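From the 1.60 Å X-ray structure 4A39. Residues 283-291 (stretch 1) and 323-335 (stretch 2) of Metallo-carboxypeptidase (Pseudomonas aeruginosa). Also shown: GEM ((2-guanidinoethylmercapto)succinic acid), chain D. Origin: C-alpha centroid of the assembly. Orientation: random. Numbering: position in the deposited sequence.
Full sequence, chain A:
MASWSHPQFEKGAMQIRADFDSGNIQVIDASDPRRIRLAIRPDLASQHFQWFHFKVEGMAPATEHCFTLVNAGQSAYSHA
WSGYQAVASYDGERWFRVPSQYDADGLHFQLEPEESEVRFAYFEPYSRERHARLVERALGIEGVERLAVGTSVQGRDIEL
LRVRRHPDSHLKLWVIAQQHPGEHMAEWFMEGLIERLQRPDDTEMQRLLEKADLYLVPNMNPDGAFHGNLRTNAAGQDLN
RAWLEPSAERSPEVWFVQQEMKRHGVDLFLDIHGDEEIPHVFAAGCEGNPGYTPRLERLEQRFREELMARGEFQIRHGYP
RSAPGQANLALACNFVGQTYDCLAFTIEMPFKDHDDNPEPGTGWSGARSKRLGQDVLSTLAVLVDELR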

# COMPACT_ATOMS: atom_id res chain seq x y z
N ALA A 283 0.98 10.13 8.20
CA ALA A 283 1.53 9.03 8.99
C ALA A 283 0.86 8.97 10.36
O ALA A 283 0.57 10.01 10.96
CB ALA A 283 3.04 9.22 9.16
N ALA A 284 0.59 7.76 10.83
CA ALA A 284 -0.03 7.55 12.14
C ALA A 284 1.05 6.98 13.06
O ALA A 284 1.66 5.95 12.73
CB ALA A 284 -1.20 6.59 12.03
N GLY A 285 1.28 7.63 14.20
CA GLY A 285 2.31 7.19 15.13
C GLY A 285 1.89 6.28 16.27
O GLY A 285 0.81 5.69 16.24
N CYS A 286 2.74 6.18 17.29
CA CYS A 286 2.50 5.31 18.45
C CYS A 286 2.17 6.05 19.74
O CYS A 286 2.43 5.52 20.82
CB CYS A 286 3.72 4.43 18.72
SG CYS A 286 4.21 3.32 17.39
N GLU A 287 1.61 7.25 19.65
CA GLU A 287 1.32 8.02 20.86
C GLU A 287 0.40 7.34 21.87
O GLU A 287 0.35 7.75 23.03
CB GLU A 287 0.79 9.42 20.51
CG GLU A 287 -0.62 9.50 19.95
CD GLU A 287 -0.75 8.98 18.52
OE1 GLU A 287 0.25 9.03 17.76
OE2 GLU A 287 -1.86 8.55 18.16
N GLY A 288 -0.32 6.31 21.44
CA GLY A 288 -1.22 5.59 22.34
C GLY A 288 -0.57 4.41 23.05
O GLY A 288 -1.19 3.77 23.90
N ASN A 289 0.68 4.12 22.71
CA ASN A 289 1.41 3.01 23.33
C ASN A 289 1.73 3.24 24.80
O ASN A 289 2.16 4.32 25.18
CB ASN A 289 2.74 2.76 22.61
CG ASN A 289 2.59 1.92 21.35
OD1 ASN A 289 3.59 1.62 20.68
ND2 ASN A 289 1.36 1.54 21.02
N PRO A 290 1.50 2.23 25.65
CA PRO A 290 1.82 2.42 27.06
C PRO A 290 3.34 2.66 27.16
O PRO A 290 3.82 3.34 28.05
CB PRO A 290 1.41 1.09 27.68
CG PRO A 290 0.22 0.70 26.86
CD PRO A 290 0.70 1.01 25.45
N GLY A 291 4.07 2.10 26.19
CA GLY A 291 5.51 2.25 26.17
C GLY A 291 6.01 3.51 25.49
O GLY A 291 7.22 3.70 25.33
N ALA A 323 -5.52 8.48 22.91
CA ALA A 323 -5.37 9.02 24.25
C ALA A 323 -4.22 8.21 24.85
O ALA A 323 -4.00 7.06 24.46
CB ALA A 323 -6.64 8.81 25.06
N PRO A 324 -3.49 8.79 25.81
CA PRO A 324 -2.37 8.07 26.43
C PRO A 324 -2.69 6.63 26.84
O PRO A 324 -3.68 6.37 27.54
CB PRO A 324 -2.01 8.96 27.62
CG PRO A 324 -2.30 10.33 27.08
CD PRO A 324 -3.63 10.13 26.39
N GLY A 325 -1.86 5.70 26.39
CA GLY A 325 -2.02 4.30 26.72
C GLY A 325 -3.21 3.56 26.14
O GLY A 325 -3.48 2.43 26.53
N GLN A 326 -3.92 4.17 25.19
CA GLN A 326 -5.10 3.53 24.61
C GLN A 326 -4.92 2.92 23.22
O GLN A 326 -5.91 2.67 22.52
CB GLN A 326 -6.26 4.53 24.58
CG GLN A 326 -6.60 5.11 25.94
CD GLN A 326 -6.81 4.04 26.99
OE1 GLN A 326 -7.69 3.19 26.86
NE2 GLN A 326 -5.99 4.07 28.04
N ALA A 327 -3.68 2.67 22.82
CA ALA A 327 -3.44 2.10 21.50
C ALA A 327 -3.85 0.63 21.44
O ALA A 327 -3.94 -0.05 22.46
CB ALA A 327 -1.97 2.24 21.13
N ASN A 328 -4.11 0.17 20.22
CA ASN A 328 -4.47 -1.22 19.97
C ASN A 328 -3.16 -1.88 19.55
O ASN A 328 -2.67 -1.63 18.45
CB ASN A 328 -5.50 -1.31 18.84
CG ASN A 328 -5.92 -2.74 18.54
OD1 ASN A 328 -5.33 -3.69 19.05
ND2 ASN A 328 -6.93 -2.89 17.69
N LEU A 329 -2.59 -2.70 20.42
CA LEU A 329 -1.33 -3.37 20.12
C LEU A 329 -1.41 -4.49 19.09
O LEU A 329 -0.41 -5.15 18.80
CB LEU A 329 -0.66 -3.88 21.40
CG LEU A 329 -0.02 -2.80 22.28
CD1 LEU A 329 0.48 -3.42 23.58
CD2 LEU A 329 1.13 -2.13 21.53
N ALA A 330 -2.60 -4.71 18.53
CA ALA A 330 -2.78 -5.75 17.52
C ALA A 330 -2.27 -5.23 16.17
O ALA A 330 -2.01 -6.02 15.26
CB ALA A 330 -4.25 -6.14 17.41
N LEU A 331 -2.13 -3.91 16.06
CA LEU A 331 -1.63 -3.28 14.83
C LEU A 331 -0.10 -3.35 14.81
O LEU A 331 0.55 -3.16 15.83
CB LEU A 331 -2.06 -1.82 14.76
CG LEU A 331 -3.51 -1.51 14.40
CD1 LEU A 331 -4.46 -2.13 15.42
CD2 LEU A 331 -3.69 -0.00 14.34
N ALA A 332 0.46 -3.59 13.63
CA ALA A 332 1.90 -3.69 13.46
C ALA A 332 2.68 -2.48 13.95
O ALA A 332 3.68 -2.62 14.66
CB ALA A 332 2.24 -3.96 12.00
N CYS A 333 2.25 -1.28 13.58
CA CYS A 333 2.95 -0.07 13.99
C CYS A 333 3.14 -0.03 15.50
O CYS A 333 4.25 0.13 16.00
CB CYS A 333 2.19 1.17 13.53
SG CYS A 333 2.99 2.72 14.00
N ASN A 334 2.04 -0.17 16.23
CA ASN A 334 2.08 -0.13 17.68
C ASN A 334 2.82 -1.30 18.31
O ASN A 334 3.63 -1.11 19.22
CB ASN A 334 0.66 -0.03 18.21
CG ASN A 334 -0.00 1.27 17.82
OD1 ASN A 334 0.24 2.31 18.44
ND2 ASN A 334 -0.82 1.24 16.77
N PHE A 335 2.56 -2.51 17.82
CA PHE A 335 3.21 -3.69 18.37
C PHE A 335 4.72 -3.66 18.21
O PHE A 335 5.46 -3.89 19.17
CB PHE A 335 2.67 -4.97 17.72
CG PHE A 335 3.34 -6.22 18.21
CD1 PHE A 335 4.49 -6.70 17.59
CD2 PHE A 335 2.85 -6.90 19.32
CE1 PHE A 335 5.14 -7.84 18.07
CE2 PHE A 335 3.49 -8.04 19.81
CZ PHE A 335 4.64 -8.51 19.18
C8 GEM D . -4.99 1.05 9.60
S7 GEM D . -3.17 0.96 9.50
C6 GEM D . -2.70 2.00 10.93
C5 GEM D . -3.71 3.10 11.27
N3 GEM D . -4.93 2.53 11.85
C1 GEM D . -5.25 2.79 13.12
N4 GEM D . -4.45 3.57 13.84
N2 GEM D . -6.35 2.29 13.66
C9 GEM D . -5.62 -0.34 9.74
O14 GEM D . -4.84 -1.31 9.88
O15 GEM D . -6.86 -0.39 9.71
C10 GEM D . -5.57 1.78 8.38
C11 GEM D . -5.26 1.05 7.08
O12 GEM D . -4.73 1.71 6.15
O13 GEM D . -5.57 -0.16 7.02
O HOH W 1 -0.99 4.94 18.88
O HOH W 2 -0.82 3.53 15.17
O HOH W 3 0.62 6.51 25.44

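Contact between residues 283-291 and 323-335 of the Metallo-carboxypeptidase, which buries 475 Å² summed over both sides and is held by a backbone hydrogen bond, three bridging waters and close side-chain packing. Stretch 2 begins with a type II turn from Ala323 to Gln326, closed by Gln326 N to Ala323 O at 3.0 Å; it lies beside the type I turn from Cys286 to Asn289, closed by Asn289 N to Cys286 O at 2.9 Å. Ala323 points its CB away and offers its backbone instead, with Ala323 O 3.8 Å from Gly288 CA. The CA-to-CB bond of Pro324 also points away; its O accepts a weak hydrogen bond from Gln326 NE2 at 3.3 Å, a bond made within the turn itself, with Gln326 chi1 and chi2 both m.

Gly325 sits at phi 69°, a conformation that favours glycine, and its bare CA comes within 3.0 Å of Gly288 O. Its N donates to water 3 (Gly325 N to water O 2.8 Å), and this water in turn donates to Glu287 O and Asn289 O, each 2.7 Å from the water O, so that one molecule ties the two turns together. Pro290 covers this exposed end, its CG 4.1 Å from Gly325 O. Gln326 N is 3.0 Å from Gly288 O, but the angle is poor and its hydrogen bond goes to Ala323.

Ala327 makes a direct backbone link: Ala327 N donates to Gly288 O at 2.9 Å, with an angle of 154°. Its CB points toward stretch 1 and lies 3.4 Å from Asn289 ND2. The backbones are close here, Gly288 CA to Ala327 CA being 4.2 Å, and glycine suits the site because a CB on Gly288 would fall 2.9 Å from Ala327 CB, a clash. Asn328 faces away and serves its own stretch: its OD1 accepts from Ala330 N at 3.0 Å within the type I turn that leads to Leu331. Leu329 starts sideways, but its m,t rotamer brings CD2 to 3.7 Å from Asn289 ND2.

Leu331 occupies the N-cap position of the helix and does not touch stretch 1; its CD2 instead packs 3.4 Å from C1 of the ligand GEM. In the helix, Cys333 points toward stretch 1. Its SG lies 3.7 Å from Cys286 SG, too far for a disulfide, and 3.7 Å from Ala284 O, while Cys286 SG approaches Cys333 O at 3.5 Å; the two small sulfur side chains fill a buried space.

Asn334 is the polar hub. With chi1 at -66°, its amide reaches across so that OD1 stands 2.9 Å from Asn289 ND2, both side chains being buried. OD1 also accepts from water 1 (Asn334 OD1 to water O 2.9 Å), which accepts from Gly288 N at 3.0 Å from its O. Asn334 ND2 donates to water 2 at 2.8 Å from the water O, and that water donates to Gly285 O, 2.9 Å from the same water O. Asn334 thus serves both waters, through OD1 and ND2.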